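Local coordinates for YdhT protein (Bacillus subtilis, PDB 3CBW), which hydrolyses internal beta-1,4-mannosidic linkages in mannan, galactomannan and glucomannan as a secreted family 26 beta-mannanase, at residues Pro17-Gln20 with Gln21-Thr25; Lys146-Asn149 with Ala150-Lys154. The protein carries 3 engineered substitutions. One frame throughout, in Å; residues are numbered along the deposited sequence.

Interaction 1: residues Pro17-Gln20 with Gln21-Thr25; sequences PNAQ and QTTKT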
# COMPACT_ATOMS: atom_id res chain seq x y z
N PRO A 17 -8.63 17.78 0.65
CA PRO A 17 -9.90 18.48 0.49
C PRO A 17 -10.32 18.69 -0.96
O PRO A 17 -11.48 18.94 -1.24
CB PRO A 17 -9.66 19.84 1.18
CG PRO A 17 -8.22 20.04 1.14
CD PRO A 17 -7.60 18.66 1.25
N ASN A 18 -9.37 18.59 -1.88
CA ASN A 18 -9.62 18.79 -3.30
C ASN A 18 -9.66 17.49 -4.08
O ASN A 18 -9.52 17.50 -5.30
CB ASN A 18 -8.58 19.75 -3.86
CG ASN A 18 -8.65 21.11 -3.21
OD1 ASN A 18 -7.69 21.56 -2.58
ND2 ASN A 18 -9.82 21.73 -3.29
N ALA A 19 -9.88 16.38 -3.39
CA ALA A 19 -9.98 15.08 -4.05
C ALA A 19 -11.04 15.09 -5.14
O ALA A 19 -12.12 15.67 -4.98
CB ALA A 19 -10.28 14.00 -3.03
N GLN A 20 -10.73 14.43 -6.25
CA GLN A 20 -11.67 14.22 -7.35
C GLN A 20 -12.90 13.47 -6.87
O GLN A 20 -12.83 12.65 -5.93
CB GLN A 20 -10.99 13.40 -8.46
CG GLN A 20 -9.86 14.13 -9.18
CD GLN A 20 -9.28 13.33 -10.34
OE1 GLN A 20 -9.29 12.10 -10.34
NE2 GLN A 20 -8.76 14.05 -11.33
N GLN A 21 -14.04 13.72 -7.53
CA GLN A 21 -15.29 13.08 -7.14
C GLN A 21 -15.18 11.57 -7.10
O GLN A 21 -15.67 10.94 -6.18
CB GLN A 21 -16.45 13.52 -8.05
CG GLN A 21 -17.81 12.95 -7.64
CD GLN A 21 -18.21 13.30 -6.22
OE1 GLN A 21 -18.37 14.47 -5.88
NE2 GLN A 21 -18.35 12.28 -5.38
N THR A 22 -14.53 10.96 -8.09
CA THR A 22 -14.45 9.51 -8.11
C THR A 22 -13.68 8.98 -6.90
O THR A 22 -14.06 7.96 -6.30
CB THR A 22 -13.82 9.01 -9.40
OG1 THR A 22 -14.67 9.38 -10.49
CG2 THR A 22 -13.65 7.51 -9.39
N THR A 23 -12.61 9.68 -6.53
CA THR A 23 -11.82 9.33 -5.36
C THR A 23 -12.64 9.50 -4.08
O THR A 23 -12.59 8.65 -3.20
CB THR A 23 -10.52 10.13 -5.34
OG1 THR A 23 -9.70 9.68 -6.44
CG2 THR A 23 -9.75 9.91 -4.05
N LYS A 24 -13.41 10.57 -3.98
CA LYS A 24 -14.33 10.75 -2.85
C LYS A 24 -15.32 9.60 -2.74
O LYS A 24 -15.55 9.07 -1.65
CB LYS A 24 -15.08 12.08 -2.96
CG LYS A 24 -14.18 13.30 -2.84
CD LYS A 24 -14.97 14.61 -2.86
CE LYS A 24 -15.49 14.97 -1.48
NZ LYS A 24 -16.28 16.23 -1.48
N THR A 25 -15.92 9.22 -3.86
CA THR A 25 -16.90 8.14 -3.88
C THR A 25 -16.27 6.82 -3.44
O THR A 25 -16.81 6.12 -2.58
CB THR A 25 -17.52 8.02 -5.26
OG1 THR A 25 -18.27 9.21 -5.50
CG2 THR A 25 -18.43 6.81 -5.35
O HOH W 1 -10.48 10.05 -9.06

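Interaction 2: residues Lys146-Asn149 with Ala150-Lys154; sequences KRLN and AMLSK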
# COMPACT_ATOMS: atom_id res chain seq x y z
N LYS A 146 17.71 17.27 -2.46
CA LYS A 146 17.52 17.38 -3.90
C LYS A 146 17.33 16.01 -4.55
O LYS A 146 16.51 15.87 -5.45
CB LYS A 146 18.68 18.14 -4.53
CG LYS A 146 18.66 19.63 -4.19
CD LYS A 146 19.89 20.34 -4.70
CE LYS A 146 19.92 21.77 -4.21
NZ LYS A 146 21.10 22.47 -4.81
N ARG A 147 18.07 15.01 -4.08
CA ARG A 147 17.90 13.64 -4.57
C ARG A 147 16.50 13.13 -4.25
O ARG A 147 15.83 12.53 -5.11
CB ARG A 147 18.94 12.71 -3.95
CG ARG A 147 20.34 12.85 -4.51
CD ARG A 147 21.25 11.98 -3.66
NE ARG A 147 22.66 12.18 -3.94
CZ ARG A 147 23.62 12.14 -3.02
NH1 ARG A 147 23.35 11.94 -1.73
NH2 ARG A 147 24.88 12.34 -3.40
N LEU A 148 16.05 13.38 -3.03
CA LEU A 148 14.68 13.00 -2.68
C LEU A 148 13.67 13.65 -3.63
O LEU A 148 12.82 12.97 -4.23
CB LEU A 148 14.33 13.35 -1.23
CG LEU A 148 12.88 13.06 -0.83
CD1 LEU A 148 12.54 11.57 -0.90
CD2 LEU A 148 12.61 13.60 0.56
N ASN A 149 13.79 14.97 -3.81
CA ASN A 149 12.86 15.68 -4.66
C ASN A 149 12.89 15.26 -6.12
O ASN A 149 11.85 15.25 -6.78
CB ASN A 149 13.02 17.19 -4.48
CG ASN A 149 12.47 17.67 -3.15
OD1 ASN A 149 11.57 17.04 -2.58
ND2 ASN A 149 12.99 18.78 -2.66
N ALA A 150 14.06 14.86 -6.62
CA ALA A 150 14.16 14.32 -7.98
C ALA A 150 13.35 13.04 -8.14
O ALA A 150 12.67 12.84 -9.15
CB ALA A 150 15.62 14.08 -8.37
N MET A 151 13.41 12.17 -7.14
CA MET A 151 12.57 10.96 -7.15
C MET A 151 11.09 11.32 -7.07
O MET A 151 10.27 10.79 -7.81
CB MET A 151 12.94 10.04 -5.99
CG MET A 151 14.33 9.37 -6.08
SD MET A 151 14.67 8.02 -4.84
CE MET A 151 14.52 8.95 -3.30
N LEU A 152 10.75 12.20 -6.14
CA LEU A 152 9.35 12.56 -5.96
C LEU A 152 8.77 13.18 -7.24
O LEU A 152 7.62 12.94 -7.58
CB LEU A 152 9.17 13.51 -4.78
CG LEU A 152 9.61 12.99 -3.40
CD1 LEU A 152 9.26 14.00 -2.32
CD2 LEU A 152 9.00 11.63 -3.08
N SER A 153 9.57 13.99 -7.93
CA SER A 153 9.10 14.64 -9.15
C SER A 153 8.76 13.61 -10.21
O SER A 153 7.74 13.73 -10.88
CB SER A 153 10.16 15.60 -9.68
OG SER A 153 9.66 16.31 -10.79
N LYS A 154 9.60 12.59 -10.37
CA LYS A 154 9.35 11.57 -11.37
C LYS A 154 8.14 10.71 -11.00
O LYS A 154 7.34 10.34 -11.85
CB LYS A 154 10.60 10.72 -11.60
CG LYS A 154 10.54 9.88 -12.85
CD LYS A 154 11.85 9.16 -13.11
CE LYS A 154 11.71 8.29 -14.34
NZ LYS A 154 12.94 7.45 -14.54

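Interaction 1: residues Pro17-Gln20 with Gln21-Thr25
Gln20, the N-cap residue of helix 21-32, meets Thr23 and Lys24 of the first turn through its carbonyl and its side chain. Its backbone O accepts the N-H of Lys24 at 2.9 Å, a bond bent little from straight (166° at the hydrogen), which closes the opening turn. The side chain takes another course. CB stands 4.4 Å from Thr23 OG1, a loose contact. CG lies anti to the carbonyl carbon (chi1 -67°), and the extended chain beyond it carries the amide away from the helix backbone, so that a water fits between amide and hydroxyl. Gln20 OE1 accepts from this water at 2.7 Å, while Thr23 OG1 donates to the same water at 2.8 Å. The side chains of the N-cap and the third helical residue are thus linked through this water. On the other side of the amide, NE2 makes a weak hydrogen bond to Glu163 O; the two partners together probably limit its rotation. Lys24 lays its aliphatic part back over the preceding loop: its CG is 4.0 Å from Ala19 CB, and its CD packs 3.7 Å from Ala19 O. Ala19 CB also meets the methyl CG2 of Thr23 at 4.2 Å. Backbone hydrogen bonds between Gln20 and Asp218, in the loop before strand 220-224, and contact of Thr23 with Pro168, just ahead of strand 169-172, set this helix start against the N-terminal end of the TIM barrel, the end facing away from the catalytic one.

Interaction 2: residues Lys146-Asn149 with Ala150-Lys154
Lys146 and Ala150 are joined by an i to i+4 backbone bond, the Ala150 N-H reaching Lys146 O at 2.9 Å. Arg147 O takes the N-H of Met151 at a longer 3.2 Å, while the Arg147 side chain leads off to hydrogen-bond the carbonyl of Pro118 through NH1. Leu148 carries the apolar part of the contact. With CG anti to the backbone N (chi1 176°), its branched end leans along the helix: Leu148 CG lies 4.0 Å from Leu152 CD1, and Leu148 CD1 lies 4.1 Å from Met151 CE, the Leu148 and Met151 side chains crossing at about a right angle. Asn149 bonds through its O to Ser153 N at 2.8 Å; its OD1 merely lies beside Leu152 CD1, whereas ND2 is held by Ser140 OG. Cutting Leu152 back to an alanine here is likely to open a gap beside Leu148 CG and CD1, leaving the Leu148 end less firmly fixed. On helix 143-163, Leu148 and Leu152 face helix 194-214, meeting Leu203 and Lys206, and Tyr210, respectively, while Met151 turns to Ile87 and Ala116 in the loops. The two helices are neighbours in the outer layer of the TIM barrel.

In the fold
Both contacts are local, within or at the start of a helix, and their nearest atoms lie about 17 Å apart. Interaction 1 is a surface contact at a helix beginning, where a polar side chain and a water join the loop to the first turn. Interaction 2 is partly buried within the first half of a longer helix, and leucine and methionine side chains add to its regular backbone bonding. Helix 143-163 ties them indirectly: residues 146-154 lie on it, and its last residue, Glu163, receives the weak bond from Gln20. Residues 17-25 sit by loops at the barrel's N-terminal end; Met151 comes within about 9 Å, side chain to side chain, of His114, a probable substrate-binding residue.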